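PDB 2CBP: basic blue protein from Cucumis sativus, which binds a single copper ion in a type 1 (blue) site and probably carries electrons between redox partners. Local coordinates for residues A[3-6]-A[10-13]; A[28-33]-A[89-94]; A[39-44]-A[64-69]; A[43-48]-A[53-58]; A[47-52]-A[76-81]. One frame throughout, in Å; residues are numbered along the deposited sequence. Where two conformers were deposited one is given.

Interaction 1: residues A[3-6]-A[10-13]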
# COMPACT_ATOMS: atom_id res chain seq x y z
N TYR A 3 4.43 1.67 -11.15
CA TYR A 3 4.97 0.49 -10.51
C TYR A 3 3.79 -0.42 -10.11
O TYR A 3 2.80 0.10 -9.60
CB TYR A 3 5.78 0.79 -9.24
CG TYR A 3 7.00 1.64 -9.54
CD1 TYR A 3 6.89 3.01 -9.75
CD2 TYR A 3 8.25 1.04 -9.64
CE1 TYR A 3 8.00 3.79 -10.05
CE2 TYR A 3 9.38 1.81 -9.94
CZ TYR A 3 9.24 3.18 -10.14
OH TYR A 3 10.33 3.95 -10.43
N VAL A 4 3.99 -1.69 -10.37
CA VAL A 4 2.97 -2.69 -10.01
C VAL A 4 3.45 -3.31 -8.68
O VAL A 4 4.45 -4.03 -8.60
CB VAL A 4 2.73 -3.71 -11.12
CG1 VAL A 4 1.61 -4.69 -10.74
CG2 VAL A 4 2.47 -3.04 -12.46
N VAL A 5 2.73 -2.94 -7.64
CA VAL A 5 3.03 -3.44 -6.29
C VAL A 5 3.01 -4.96 -6.22
O VAL A 5 2.00 -5.60 -6.57
CB VAL A 5 2.02 -2.82 -5.29
CG1 VAL A 5 2.26 -3.37 -3.89
CG2 VAL A 5 2.03 -1.32 -5.34
N GLY A 6 4.10 -5.54 -5.77
CA GLY A 6 4.26 -6.98 -5.63
C GLY A 6 4.57 -7.69 -6.94
O GLY A 6 4.62 -8.95 -6.98
N GLY A 10 1.05 -9.40 -7.33
CA GLY A 10 0.15 -8.34 -6.98
C GLY A 10 0.24 -8.01 -5.47
O GLY A 10 1.21 -8.40 -4.83
N TRP A 11 -0.76 -7.32 -5.03
CA TRP A 11 -0.95 -6.85 -3.63
C TRP A 11 -1.37 -8.08 -2.83
O TRP A 11 -2.47 -8.58 -3.02
CB TRP A 11 -1.90 -5.69 -3.60
CG TRP A 11 -2.33 -5.06 -2.33
CD1 TRP A 11 -3.60 -4.83 -1.93
CD2 TRP A 11 -1.49 -4.52 -1.30
NE1 TRP A 11 -3.65 -4.17 -0.70
CE2 TRP A 11 -2.34 -3.98 -0.31
CE3 TRP A 11 -0.11 -4.44 -1.15
CZ2 TRP A 11 -1.85 -3.37 0.84
CZ3 TRP A 11 0.38 -3.82 0.00
CH2 TRP A 11 -0.47 -3.31 0.97
N THR A 12 -0.44 -8.51 -1.99
CA THR A 12 -0.68 -9.72 -1.18
C THR A 12 0.09 -9.71 0.11
O THR A 12 0.70 -8.68 0.48
CB THR A 12 -0.33 -10.89 -2.12
OG1 THR A 12 -0.80 -12.05 -1.46
CG2 THR A 12 1.16 -10.98 -2.44
N PHE A 13 0.07 -10.83 0.81
CA PHE A 13 0.74 -11.04 2.09
C PHE A 13 2.26 -10.99 2.01
O PHE A 13 2.84 -11.22 0.94
CB PHE A 13 0.29 -12.38 2.71
CG PHE A 13 -1.19 -12.52 2.92
CD1 PHE A 13 -1.80 -11.97 4.04
CD2 PHE A 13 -1.96 -13.24 2.00
CE1 PHE A 13 -3.17 -12.11 4.25
CE2 PHE A 13 -3.33 -13.39 2.19
CZ PHE A 13 -3.93 -12.81 3.33
O HOH W 1 3.38 -10.24 -4.71

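Interaction 2: residues A[28-33]-A[89-94]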
# COMPACT_ATOMS: atom_id res chain seq x y z
N ASP A 28 4.71 9.68 -9.22
CA ASP A 28 4.77 8.26 -9.65
C ASP A 28 3.42 7.65 -9.20
O ASP A 28 2.73 8.18 -8.32
CB ASP A 28 5.96 7.52 -9.12
CG ASP A 28 7.28 7.76 -9.81
OD1 ASP A 28 7.27 8.48 -10.86
OD2 ASP A 28 8.33 7.27 -9.39
N ILE A 29 3.06 6.56 -9.84
CA ILE A 29 1.84 5.82 -9.58
C ILE A 29 2.12 4.39 -9.12
O ILE A 29 2.94 3.67 -9.69
CB ILE A 29 0.94 5.72 -10.83
CG1 ILE A 29 0.54 7.13 -11.23
CG2 ILE A 29 -0.29 4.88 -10.58
CD1 ILE A 29 -0.01 7.26 -12.65
N LEU A 30 1.39 4.01 -8.07
CA LEU A 30 1.46 2.66 -7.53
C LEU A 30 0.14 2.00 -8.01
O LEU A 30 -0.92 2.61 -7.81
CB LEU A 30 1.55 2.55 -6.03
CG LEU A 30 2.77 3.15 -5.34
CD1 LEU A 30 2.80 2.69 -3.92
CD2 LEU A 30 4.04 2.81 -6.06
N LEU A 31 0.30 0.86 -8.61
CA LEU A 31 -0.85 0.08 -9.13
C LEU A 31 -1.00 -1.18 -8.27
O LEU A 31 -0.09 -2.01 -8.20
CB LEU A 31 -0.64 -0.24 -10.59
CG LEU A 31 -1.83 -0.80 -11.37
CD1 LEU A 31 -1.67 -0.38 -12.81
CD2 LEU A 31 -1.96 -2.29 -11.23
N PHE A 32 -2.17 -1.28 -7.66
CA PHE A 32 -2.53 -2.37 -6.76
C PHE A 32 -3.57 -3.30 -7.38
O PHE A 32 -4.70 -2.86 -7.60
CB PHE A 32 -3.12 -1.79 -5.44
CG PHE A 32 -2.20 -0.97 -4.58
CD1 PHE A 32 -1.97 0.37 -4.85
CD2 PHE A 32 -1.57 -1.56 -3.47
CE1 PHE A 32 -1.11 1.13 -4.05
CE2 PHE A 32 -0.72 -0.81 -2.65
CZ PHE A 32 -0.51 0.54 -2.95
N ASN A 33 -3.14 -4.54 -7.57
CA ASN A 33 -3.99 -5.59 -8.13
C ASN A 33 -4.34 -6.63 -7.06
O ASN A 33 -3.40 -7.22 -6.48
CB ASN A 33 -3.31 -6.33 -9.28
CG ASN A 33 -3.08 -5.51 -10.53
OD1 ASN A 33 -3.96 -4.79 -11.01
ND2 ASN A 33 -1.88 -5.67 -11.05
N MET A 89 1.02 -7.40 5.06
CA MET A 89 0.28 -6.80 3.92
C MET A 89 0.22 -5.28 4.17
O MET A 89 -0.75 -4.68 4.58
CB MET A 89 -1.06 -7.47 3.69
CG MET A 89 -1.68 -7.01 2.41
SD MET A 89 -2.92 -8.20 1.81
CE MET A 89 -3.29 -7.30 0.25
N LYS A 90 1.42 -4.71 3.96
CA LYS A 90 1.66 -3.27 4.16
C LYS A 90 2.96 -2.86 3.48
O LYS A 90 3.87 -3.69 3.33
CB LYS A 90 1.79 -2.96 5.67
CG LYS A 90 2.95 -3.72 6.27
CD LYS A 90 3.55 -3.26 7.54
CE LYS A 90 2.69 -3.18 8.74
NZ LYS A 90 3.53 -2.95 9.97
N ILE A 91 3.00 -1.59 3.05
CA ILE A 91 4.20 -1.05 2.41
C ILE A 91 4.36 0.41 2.82
O ILE A 91 3.42 1.17 3.06
CB ILE A 91 4.28 -1.14 0.90
CG1 ILE A 91 3.07 -0.49 0.27
CG2 ILE A 91 4.47 -2.58 0.43
CD1 ILE A 91 3.03 -0.31 -1.25
N ALA A 92 5.65 0.77 2.85
CA ALA A 92 6.02 2.16 3.16
C ALA A 92 6.93 2.62 1.97
O ALA A 92 7.83 1.89 1.60
CB ALA A 92 6.69 2.31 4.49
N VAL A 93 6.61 3.82 1.49
CA VAL A 93 7.40 4.39 0.38
C VAL A 93 7.72 5.86 0.67
O VAL A 93 7.02 6.54 1.44
CB VAL A 93 6.67 4.19 -0.96
CG1 VAL A 93 6.16 2.77 -1.18
CG2 VAL A 93 5.54 5.17 -1.16
N ASN A 94 8.78 6.30 0.02
CA ASN A 94 9.21 7.72 0.12
C ASN A 94 9.37 8.23 -1.33
O ASN A 94 10.11 7.60 -2.08
CB ASN A 94 10.49 7.92 0.91
CG ASN A 94 10.76 9.44 1.06
OD1 ASN A 94 9.94 10.17 1.59
ND2 ASN A 94 11.93 9.85 0.60

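Interaction 3: residues A[39-44]-A[64-69]. With CU (copper (II) ion), chain B.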
# COMPACT_ATOMS: atom_id res chain seq x y z
N HIS A 39 -9.35 -8.40 -0.01
CA HIS A 39 -8.34 -7.38 0.33
C HIS A 39 -8.80 -5.97 -0.06
O HIS A 39 -9.72 -5.79 -0.83
CB HIS A 39 -7.04 -7.69 -0.41
CG HIS A 39 -6.36 -9.00 -0.19
ND1 HIS A 39 -5.64 -9.30 0.97
CD2 HIS A 39 -6.30 -10.08 -1.04
CE1 HIS A 39 -5.20 -10.51 0.80
NE2 HIS A 39 -5.56 -11.02 -0.38
N ASN A 40 -8.09 -4.98 0.48
CA ASN A 40 -8.32 -3.57 0.25
C ASN A 40 -6.93 -2.87 0.35
O ASN A 40 -5.92 -3.49 0.65
CB ASN A 40 -9.36 -2.89 1.16
CG ASN A 40 -9.05 -2.97 2.62
OD1 ASN A 40 -7.87 -3.16 3.02
ND2 ASN A 40 -10.06 -2.87 3.49
N VAL A 41 -7.01 -1.57 0.07
CA VAL A 41 -5.82 -0.69 0.15
C VAL A 41 -6.27 0.47 1.04
O VAL A 41 -7.29 1.13 0.71
CB VAL A 41 -5.31 -0.25 -1.24
CG1 VAL A 41 -4.14 0.72 -1.14
CG2 VAL A 41 -4.99 -1.42 -2.15
N VAL A 42 -5.55 0.70 2.10
CA VAL A 42 -5.87 1.78 3.05
C VAL A 42 -4.64 2.68 3.20
O VAL A 42 -3.52 2.17 3.45
CB VAL A 42 -6.36 1.17 4.39
CG1 VAL A 42 -6.87 2.20 5.39
CG2 VAL A 42 -7.36 0.04 4.21
N VAL A 43 -4.89 3.95 3.06
CA VAL A 43 -3.86 4.99 3.17
C VAL A 43 -3.84 5.51 4.62
O VAL A 43 -4.77 6.19 5.06
CB VAL A 43 -4.14 6.13 2.17
CG1 VAL A 43 -2.96 7.11 2.17
CG2 VAL A 43 -4.42 5.60 0.79
N VAL A 44 -2.74 5.17 5.28
CA VAL A 44 -2.56 5.55 6.70
C VAL A 44 -1.32 6.40 6.93
O VAL A 44 -0.62 6.76 5.99
CB VAL A 44 -2.53 4.24 7.53
CG1 VAL A 44 -3.81 3.43 7.41
CG2 VAL A 44 -1.32 3.37 7.20
N GLY A 64 -9.84 -3.19 -6.93
CA GLY A 64 -9.21 -4.44 -7.40
C GLY A 64 -8.04 -4.15 -8.36
O GLY A 64 -7.21 -5.00 -8.67
N ARG A 65 -8.03 -2.90 -8.81
CA ARG A 65 -7.00 -2.35 -9.70
C ARG A 65 -6.83 -0.86 -9.46
O ARG A 65 -7.15 -0.07 -10.37
CB ARG A 65 -7.32 -2.57 -11.20
CG ARG A 65 -6.11 -2.42 -12.10
CD ARG A 65 -6.37 -2.28 -13.53
NE ARG A 65 -6.64 -3.40 -14.34
CZ ARG A 65 -6.21 -4.65 -14.28
NH1 ARG A 65 -5.40 -5.04 -13.31
NH2 ARG A 65 -6.60 -5.54 -15.21
N ASP A 66 -6.38 -0.48 -8.28
CA ASP A 66 -6.22 0.92 -7.91
C ASP A 66 -4.89 1.50 -8.40
O ASP A 66 -3.86 0.85 -8.31
CB ASP A 66 -6.33 1.15 -6.40
CG ASP A 66 -7.50 0.38 -5.80
OD1 ASP A 66 -8.63 0.73 -6.29
OD2 ASP A 66 -7.31 -0.44 -4.94
N GLN A 67 -5.01 2.73 -8.89
CA GLN A 67 -3.86 3.51 -9.38
C GLN A 67 -3.72 4.71 -8.44
O GLN A 67 -4.55 5.62 -8.51
CB GLN A 67 -4.03 3.95 -10.82
CG GLN A 67 -3.92 2.82 -11.81
CD GLN A 67 -3.60 3.25 -13.23
OE1 GLN A 67 -2.51 3.75 -13.53
NE2 GLN A 67 -4.57 3.03 -14.11
N ILE A 68 -2.74 4.65 -7.57
CA ILE A 68 -2.49 5.71 -6.58
C ILE A 68 -1.23 6.50 -6.87
O ILE A 68 -0.10 6.05 -6.96
CB ILE A 68 -2.49 5.13 -5.15
CG1 ILE A 68 -3.82 4.40 -4.97
CG2 ILE A 68 -2.33 6.25 -4.15
CD1 ILE A 68 -4.02 3.58 -3.72
N LYS A 69 -1.47 7.81 -7.07
CA LYS A 69 -0.41 8.77 -7.40
C LYS A 69 0.22 9.20 -6.08
O LYS A 69 -0.47 9.54 -5.12
CB LYS A 69 -0.92 9.97 -8.17
CG LYS A 69 0.07 10.73 -9.04
CD LYS A 69 -0.58 12.01 -9.58
CE LYS A 69 0.33 12.74 -10.54
NZ LYS A 69 1.67 12.98 -9.93
CU CU B . -5.41 -8.22 2.56

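Interaction 4: residues A[43-48]-A[53-58]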
# COMPACT_ATOMS: atom_id res chain seq x y z
N VAL A 43 -4.89 3.95 3.06
CA VAL A 43 -3.86 4.99 3.17
C VAL A 43 -3.84 5.51 4.62
O VAL A 43 -4.77 6.19 5.06
CB VAL A 43 -4.14 6.13 2.17
CG1 VAL A 43 -2.96 7.11 2.17
CG2 VAL A 43 -4.42 5.60 0.79
N VAL A 44 -2.74 5.17 5.28
CA VAL A 44 -2.56 5.55 6.70
C VAL A 44 -1.32 6.40 6.93
O VAL A 44 -0.62 6.76 5.99
CB VAL A 44 -2.53 4.24 7.53
CG1 VAL A 44 -3.81 3.43 7.41
CG2 VAL A 44 -1.32 3.37 7.20
N ASN A 45 -1.09 6.67 8.21
CA ASN A 45 0.10 7.45 8.63
C ASN A 45 1.11 6.47 9.16
O ASN A 45 0.88 5.23 9.28
CB ASN A 45 -0.35 8.56 9.58
CG ASN A 45 -1.01 8.03 10.84
OD1 ASN A 45 -1.06 6.82 11.11
ND2 ASN A 45 -1.51 8.97 11.65
N GLN A 46 2.31 6.98 9.51
CA GLN A 46 3.38 6.10 10.02
C GLN A 46 2.96 5.27 11.22
O GLN A 46 3.27 4.07 11.33
CB GLN A 46 4.66 6.92 10.26
CG GLN A 46 5.82 5.98 10.65
CD GLN A 46 7.14 6.71 10.74
OE1 GLN A 46 7.18 7.94 10.93
NE2 GLN A 46 8.23 5.95 10.62
N GLY A 47 2.21 5.87 12.13
CA GLY A 47 1.71 5.23 13.34
C GLY A 47 0.83 4.03 13.09
O GLY A 47 0.97 2.94 13.71
N GLY A 48 -0.10 4.22 12.18
CA GLY A 48 -1.06 3.21 11.75
C GLY A 48 -0.32 2.07 11.05
O GLY A 48 -0.62 0.88 11.25
N ASN A 53 -3.15 -0.17 13.00
CA ASN A 53 -4.38 0.47 13.47
C ASN A 53 -4.76 1.51 12.39
O ASN A 53 -3.88 2.29 12.03
CB ASN A 53 -4.26 1.07 14.85
CG ASN A 53 -4.16 0.09 15.98
OD1 ASN A 53 -4.86 -0.92 16.12
ND2 ASN A 53 -3.21 0.38 16.87
N THR A 54 -5.99 1.48 11.92
CA THR A 54 -6.50 2.42 10.91
C THR A 54 -6.96 3.72 11.57
O THR A 54 -7.91 3.72 12.39
CB THR A 54 -7.68 1.81 10.10
OG1 THR A 54 -7.26 0.60 9.52
CG2 THR A 54 -8.11 2.77 8.99
N PRO A 55 -6.31 4.82 11.21
CA PRO A 55 -6.67 6.13 11.73
C PRO A 55 -8.05 6.52 11.21
O PRO A 55 -8.45 6.11 10.09
CB PRO A 55 -5.60 7.08 11.17
CG PRO A 55 -4.47 6.23 10.64
CD PRO A 55 -5.18 4.92 10.23
N ALA A 56 -8.76 7.32 12.01
CA ALA A 56 -10.08 7.82 11.63
C ALA A 56 -9.95 8.61 10.31
O ALA A 56 -9.06 9.47 10.19
CB ALA A 56 -10.67 8.76 12.68
N GLY A 57 -10.83 8.31 9.38
CA GLY A 57 -10.86 9.02 8.10
C GLY A 57 -9.92 8.56 7.02
O GLY A 57 -9.87 9.19 5.92
N ALA A 58 -9.20 7.51 7.30
CA ALA A 58 -8.26 6.93 6.32
C ALA A 58 -9.04 6.55 5.06
O ALA A 58 -10.14 5.98 5.15
CB ALA A 58 -7.59 5.74 6.99

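Interaction 5: residues A[47-52]-A[76-81]. With CU (copper (II) ion), chain B.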
# COMPACT_ATOMS: atom_id res chain seq x y z
N GLY A 47 2.21 5.87 12.13
CA GLY A 47 1.71 5.23 13.34
C GLY A 47 0.83 4.03 13.09
O GLY A 47 0.97 2.94 13.71
N GLY A 48 -0.10 4.22 12.18
CA GLY A 48 -1.06 3.21 11.75
C GLY A 48 -0.32 2.07 11.05
O GLY A 48 -0.62 0.88 11.25
N PHE A 49 0.68 2.46 10.26
CA PHE A 49 1.48 1.48 9.54
C PHE A 49 2.17 0.55 10.56
O PHE A 49 2.19 -0.68 10.39
CB PHE A 49 2.50 2.11 8.61
CG PHE A 49 3.51 1.23 7.97
CD1 PHE A 49 3.22 0.56 6.75
CD2 PHE A 49 4.76 1.03 8.54
CE1 PHE A 49 4.16 -0.26 6.14
CE2 PHE A 49 5.71 0.22 7.93
CZ PHE A 49 5.42 -0.44 6.74
N SER A 50 2.73 1.18 11.58
CA SER A 50 3.46 0.42 12.60
C SER A 50 2.58 -0.42 13.47
O SER A 50 3.00 -1.57 13.75
CB SER A 50 4.34 1.37 13.42
OG SER A 50 5.40 1.88 12.61
N THR A 51 1.44 0.07 13.91
CA THR A 51 0.56 -0.70 14.81
C THR A 51 -0.55 -1.48 14.14
O THR A 51 -1.28 -2.23 14.82
CB THR A 51 -0.04 0.27 15.85
OG1 THR A 51 -0.87 1.17 15.10
CG2 THR A 51 1.03 1.02 16.64
N CYS A 52 -0.72 -1.27 12.85
CA CYS A 52 -1.78 -1.92 12.08
C CYS A 52 -3.13 -1.42 12.57
O CYS A 52 -4.13 -2.15 12.53
CB CYS A 52 -1.62 -3.45 12.15
SG CYS A 52 -0.29 -4.01 11.09
N TYR A 76 2.19 5.54 3.35
CA TYR A 76 2.00 4.26 4.02
C TYR A 76 0.64 3.66 3.62
O TYR A 76 -0.38 4.35 3.63
CB TYR A 76 2.08 4.48 5.55
CG TYR A 76 3.40 5.09 6.02
CD1 TYR A 76 4.50 4.27 6.26
CD2 TYR A 76 3.52 6.45 6.22
CE1 TYR A 76 5.72 4.80 6.68
CE2 TYR A 76 4.73 7.01 6.65
CZ TYR A 76 5.81 6.19 6.88
OH TYR A 76 6.98 6.76 7.30
N PHE A 77 0.72 2.39 3.26
CA PHE A 77 -0.46 1.62 2.82
C PHE A 77 -0.50 0.28 3.57
O PHE A 77 0.50 -0.42 3.75
CB PHE A 77 -0.47 1.32 1.29
CG PHE A 77 -0.22 2.52 0.43
CD1 PHE A 77 1.10 2.90 0.14
CD2 PHE A 77 -1.28 3.27 -0.04
CE1 PHE A 77 1.35 4.04 -0.63
CE2 PHE A 77 -1.06 4.43 -0.82
CZ PHE A 77 0.28 4.78 -1.09
N ILE A 78 -1.75 -0.05 3.94
CA ILE A 78 -1.96 -1.35 4.60
C ILE A 78 -3.26 -1.95 4.03
O ILE A 78 -4.04 -1.25 3.39
CB ILE A 78 -2.10 -1.26 6.12
CG1 ILE A 78 -3.40 -0.57 6.48
CG2 ILE A 78 -0.94 -0.56 6.80
CD1 ILE A 78 -3.72 -0.45 7.97
N CYS A 79 -3.41 -3.23 4.31
CA CYS A 79 -4.66 -3.96 3.96
C CYS A 79 -5.30 -4.08 5.38
O CYS A 79 -4.53 -4.57 6.24
CB CYS A 79 -4.49 -5.28 3.30
SG CYS A 79 -6.01 -6.28 3.28
N ASN A 80 -6.51 -3.63 5.58
CA ASN A 80 -7.07 -3.72 6.95
C ASN A 80 -8.04 -4.86 7.21
O ASN A 80 -8.71 -4.83 8.28
CB ASN A 80 -7.49 -2.39 7.52
CG ASN A 80 -8.81 -1.86 7.02
OD1 ASN A 80 -9.48 -2.52 6.22
ND2 ASN A 80 -9.15 -0.69 7.53
N PHE A 81 -8.11 -5.85 6.38
CA PHE A 81 -8.89 -7.09 6.61
C PHE A 81 -8.22 -7.69 7.85
O PHE A 81 -7.01 -7.53 8.07
CB PHE A 81 -8.77 -8.04 5.41
CG PHE A 81 -9.83 -7.82 4.36
CD1 PHE A 81 -9.97 -6.61 3.70
CD2 PHE A 81 -10.69 -8.87 4.04
CE1 PHE A 81 -10.96 -6.43 2.72
CE2 PHE A 81 -11.68 -8.72 3.08
CZ PHE A 81 -11.82 -7.51 2.44
CU CU B . -5.41 -8.22 2.56

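Interaction 1: residues A[3-6]-A[10-13]
V5 turns CG1 away from its own backbone N (chi1 177°), and W11 does the same with CG (chi1 177°). With both groups so turned, the two side chains run alongside one another into the core. V5 CG1 meets the six-membered part of the indole at W11 CE3, 3.8 Å away, and comes in obliquely to the ring. This is the side-chain part of the contact. The rest is backbone. G10 CA lies 3.3 Å from V5 O, and G6 CA lies 3.5 Å from G10 O. Both are CA-H...O contacts, and the second is nearly straight, with 165° at the hydrogen. No direct hydrogen bond joins the two segments. One water makes the polar link instead, donating to G6 O at 2.9 Å and to G10 O at 2.8 Å. Positive phi favours glycine at G6 and G10, and a CB on G6 would run into G10 O. The polar edge of W11 is used elsewhere: NE1 bonds to the carbonyl of N40. F32 and Y34 each meet the indole edge-to-face. W11 also touches the copper ligand M89, and its side chain lies about 5 Å from the copper at nearest atoms. The loop that doubles back after strand 2-4 places a buried tryptophan against the ligands M89 and C79 of the type 1 copper site of this phytocyanin.

Interaction 2: residues A[28-33]-A[89-94]
I91 and L30 bury the most surface here, and F32 and V93 complete the group. I91 and L30 reach toward each other tip to tip, with I91 CD1 4.0 Å from L30 CD1. The same I91 methyl also touches F32, whose CZ lies 4.0 Å from I91 CD1. It approaches that ring obliquely. One methyl thus fills the angle between a leucine and a phenylalanine. I91 CG1 stands between its backbone N and carbonyl carbon (chi1 56°), and the extended chi2 then sends CD1 out across the interior. V93 adds a lighter touch, its CG1 4.3 Å from L30 CD1. There are no hydrogen bonds between the segments, and all four touching residues are buried. The strand axes run 11.2 Å apart at closest approach, nearly antiparallel at 165°. That spacing fits face-to-face packing of two layers rather than neighbours in one sheet. F77 packs on both L30 and F32 from strand 73-78, and W11 meets F32 edge-to-face. M89, just before strand 90-95, is a copper ligand. The arrangement is the hydrophobic filling between the two sheets of a cupredoxin beta sandwich.

Interaction 3: residues A[39-44]-A[64-69]
The carboxylate of D66, which V41 meets across the contact, is gripped at both oxygens: S63 OG is hydrogen-bonded to OD1, and Y34 OH to OD2. Both oxygens of this buried acid therefore have partners, which probably hold the group in place. V41 CG2 approaches D66 OD2 to 3.8 Å, a van der Waals contact with an already bonded oxygen. V41 forks between two neighbours. CG2 goes to D66, while CG1, on the far side from the backbone N (chi1 176°), meets I68 CD1 at 3.9 Å. The valine and isoleucine tips overlap alongside, running opposite ways. I68 keeps CG1 beside its backbone N (chi1 -55°) and its chain extended, which carries CD1 across to the valine. No hydrogen bond crosses between the segments. Two residues before V41, H39 binds the copper through ND1 at 1.9 Å, and C79, H84 and M89 complete the site. Between H39 and V41, the N40 carbonyl accepts from W11 NE1, which ties the backbone next to the copper ligand to another loop. F32 of strand 29-33 packs on both V41 and I68, F77 of strand 73-78 also covers V41, and Y61 of strand 59-61 touches D66 and I68. The contact thus bridges strand 41-44 of one sheet and strand 65-69 of the other.

Interaction 4: residues A[43-48]-A[53-58]
V44 and P55 form the tight part of this contact. V44 CG1 presses on P55 CD at 3.5 Å, closer than usual for two carbons, and the valine lies crosswise to the proline ring. V44 CG1 sits beside its own backbone N, on the far side from the carbonyl carbon (chi1 -61°), and there it meets the proline ring. The next ring atom, P55 CG, lies 3.5 Å from N45 OD1. This oxygen also accepts from G48 N at 3.0 Å, the N-cap bond of helix 46-51. The donor stands 23° out of the amide plane. G48 packs closely too, its CA 3.0 Å from N53 O, and a side chain there would clash with that oxygen. A58 CB rests 3.4 Å from V43 O. The solvent side is looser. N53 N gives G48 O only a weak bond at 3.3 Å, and the exposed A56 and G57 stand off at the corner of a type II turn from P55 to A58. Without the proline ring, as with an alanine here, a gap would probably open beside V44 and the capping asparagine, and the loop would be freer to turn. V44 also packs on Y76 and I78 of strand 73-78. The whole is an N-capped short helix, with its return loop folded back on the strand that leads into it, at the surface of the cupredoxin fold.

Interaction 5: residues A[47-52]-A[76-81]
F49 and Y76 make the closest contact, with Y76 CD1 3.6 Å from F49 CG. Y76 CD1 stands over one face of the F49 ring, offset toward its rim. The ring planes are at 47° and the centroids 5.3 Å apart, an oblique pair. At the edge of the F49 ring, near its plane, lies the carbonyl F77 O. I78 CG2 comes in obliquely, 4.3 Å from F49 CD1. F49 points its CG away from the backbone N (chi1 171°), which drops the ring from the helix onto the strand. Next outward, K90 makes a cation-pi contact with F49 and bonds through NZ to F49 O. A92 also packs on both F49 and Y76. Losing this ring to a serine is likely to uncover Y76 and I78 and take from K90 its aromatic partner. The helix end is held by G47 O, which accepts from T51 N and, on the opposite face of the carbonyl plane, from T51 OG1 at 2.9 Å. C52 then leaves the helix with positive phi and forms a disulfide with C85. On the strand side, C79 follows I78 directly and binds the copper through SG at 2.2 Å. The short helix is thus packed and disulfide-linked against the strand and loop that carry C79 and H84, as expected of a phytocyanin type 1 copper site.

In the fold
From the N terminus, interaction 1 closes first, a short loop after strand 2-4 that is finished before the others begin. Interaction 2 then opens and spans most of the remaining chain, bringing strand 90-95 of one sheet opposite strand 29-33 of the other. Interactions 3, 4 and 5 all fall within that span. Interactions 3 and 5 cross, since their segments alternate along the chain, and both reach the copper. Interaction 3 joins the two sheets again. Interaction 4 shares V43 and V44 with interaction 3, and G47 and G48 with interaction 5. Interaction 4 folds loop 53-58 back on strand 41-44 and helix 46-51, and interaction 5 sets that helix on strand 73-78.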